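Local coordinates for protein beta-L-arabinobiosidase (Bacteroides thetaiotaomicron, PDB 5MQR) that probably hydrolyses glycosidic bonds in plant pectin, consistent with arabinobiosidase or sialidase-like activity, in a gut bacterium, at residues L1045-A1048 with D1049-D1052. Numbering follows the deposited sequence.
Sequences LIPA and DKWD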
loop_
_atom_site.group_PDB
_atom_site.type_symbol
_atom_site.label_atom_id
_atom_site.label_comp_id
_atom_site.label_asym_id
_atom_site.label_seq_id
_atom_site.Cartn_x
_atom_site.Cartn_y
_atom_site.Cartn_z
ATOM N N LEU A 1045 -16.803 -10.132 6.631
ATOM C CA LEU A 1045 -18.190 -10.355 6.270
ATOM C C LEU A 1045 -18.735 -9.121 5.559
ATOM O O LEU A 1045 -19.750 -8.566 5.930
ATOM C CB LEU A 1045 -19.021 -10.683 7.524
ATOM C CG LEU A 1045 -18.474 -11.802 8.391
ATOM C CD1 LEU A 1045 -19.240 -11.862 9.700
ATOM C CD2 LEU A 1045 -18.474 -13.124 7.650
ATOM N N ILE A 1046 -18.021 -8.668 4.554
ATOM C CA ILE A 1046 -18.442 -7.563 3.724
ATOM C C ILE A 1046 -18.761 -8.250 2.403
ATOM O O ILE A 1046 -18.006 -9.109 1.979
ATOM C CB ILE A 1046 -17.307 -6.552 3.608
ATOM C CG1 ILE A 1046 -17.001 -6.022 4.993
ATOM C CG2 ILE A 1046 -17.678 -5.405 2.679
ATOM C CD1 ILE A 1046 -15.816 -5.087 5.055
ATOM N N PRO A 1047 -19.906 -7.937 1.777
ATOM C CA PRO A 1047 -20.136 -8.547 0.468
ATOM C C PRO A 1047 -19.146 -8.097 -0.591
ATOM O O PRO A 1047 -18.509 -7.024 -0.476
ATOM C CB PRO A 1047 -21.550 -8.099 0.080
ATOM C CG PRO A 1047 -21.993 -7.123 1.110
ATOM C CD PRO A 1047 -21.092 -7.233 2.295
ATOM N N ALA A 1048 -19.028 -8.930 -1.614
ATOM C CA ALA A 1048 -18.277 -8.584 -2.804
ATOM C C ALA A 1048 -18.922 -7.342 -3.418
ATOM O O ALA A 1048 -20.160 -7.252 -3.508
ATOM C CB ALA A 1048 -18.272 -9.747 -3.812
ATOM N N ASP A 1049 -18.077 -6.381 -3.785
ATOM C CA ASP A 1049 -18.499 -5.127 -4.452
ATOM C C ASP A 1049 -19.217 -4.121 -3.566
ATOM O O ASP A 1049 -19.841 -3.182 -4.079
ATOM C CB ASP A 1049 -19.316 -5.393 -5.740
ATOM C CG ASP A 1049 -18.551 -6.218 -6.734
ATOM O OD1 ASP A 1049 -17.571 -5.664 -7.303
ATOM O OD2 ASP A 1049 -18.897 -7.412 -6.917
ATOM N N LYS A 1050 -19.135 -4.291 -2.250
ATOM C CA LYS A 1050 -19.676 -3.289 -1.350
ATOM C C LYS A 1050 -18.743 -2.073 -1.340
ATOM O O LYS A 1050 -19.185 -0.968 -1.618
ATOM C CB LYS A 1050 -19.834 -3.865 0.059
ATOM C CG LYS A 1050 -20.322 -2.899 1.125
ATOM C CD LYS A 1050 -21.610 -2.173 0.767
ATOM C CE LYS A 1050 -22.816 -3.102 0.703
ATOM N NZ LYS A 1050 -24.066 -2.312 0.446
ATOM N N TRP A 1051 -17.464 -2.313 -1.024
ATOM C CA TRP A 1051 -16.432 -1.292 -0.896
ATOM C C TRP A 1051 -15.190 -1.575 -1.783
ATOM O O TRP A 1051 -14.589 -2.651 -1.705
ATOM C CB TRP A 1051 -15.969 -1.194 0.570
ATOM C CG TRP A 1051 -16.995 -0.676 1.522
ATOM C CD1 TRP A 1051 -18.134 0.046 1.223
ATOM C CD2 TRP A 1051 -16.961 -0.784 2.948
ATOM N NE1 TRP A 1051 -18.820 0.333 2.369
ATOM C CE2 TRP A 1051 -18.122 -0.157 3.441
ATOM C CE3 TRP A 1051 -16.071 -1.372 3.857
ATOM C CZ2 TRP A 1051 -18.411 -0.090 4.807
ATOM C CZ3 TRP A 1051 -16.366 -1.319 5.207
ATOM C CH2 TRP A 1051 -17.523 -0.666 5.669
ATOM N N ASP A 1052 -14.771 -0.587 -2.571
ATOM C CA ASP A 1052 -13.576 -0.731 -3.397
ATOM C C ASP A 1052 -12.309 -0.856 -2.572
ATOM O O ASP A 1052 -11.325 -1.409 -3.049
ATOM C CB ASP A 1052 -13.407 0.453 -4.341
ATOM C CG ASP A 1052 -14.430 0.474 -5.441
ATOM O OD1 ASP A 1052 -15.159 -0.530 -5.658
ATOM O OD2 ASP A 1052 -14.484 1.516 -6.111
HETATM O O HOH W 1 -16.597 -4.970 -0.709
#
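Ile1046 meets both Lys1050 and Trp1051 across a type II beta turn that runs from Pro1047 to Lys1050. The turn lies in the loop joining strand 1040-1042 to strand 1053-1061, within a domain of the glycosyl hydrolase family 65 C-terminal type. Ala1048 and Asp1049 occupy its two corners, and Asp1049 carries the positive phi (73°) expected of the second corner. The CB of Ala1048 points away from the following residues overall, yet lies 3.4 Å from Asp1049 N. The closing bond, from Lys1050 N to Pro1047 O, is weak at 3.3 Å. A water adds a second link: it donates to Pro1047 O and accepts from Trp1051 N, 2.8 Å from each, so the carbonyl oxygen of Pro1047 takes two donors. The two branches of Ile1046 divide the work. Its CG2 methyl, set anti to the backbone N, reaches Lys1050 CB at 3.7 Å; the other arm carries CD1 obliquely to the six-membered part of the indole, 3.8 Å from Trp1051 CZ3. Cutting this side chain back to an alanine removes both arms and would probably open a gap between Lys1050 CB and the six-membered part of the indole. Lys1050 bends at chi2 and chi3, which brings its CE near Pro1047 CG as the two side chains lie alongside, pointing the same way, while its CG sits over one face of the Trp1051 ring, offset toward the rim. The indole is anchored beyond the turn by a hydrogen bond from NE1 to Gln665 and by edge-to-face packing with Phe668 and Phe976; Phe976, on helix 972-985, also touches Pro1047 and Lys1050. Leu1029, from helix 1022-1029, packs on Ile1046 and Trp1051. Between the two exposed corner residues, Ala1048 CB lies 3.9 Å from Asp1049 OD2.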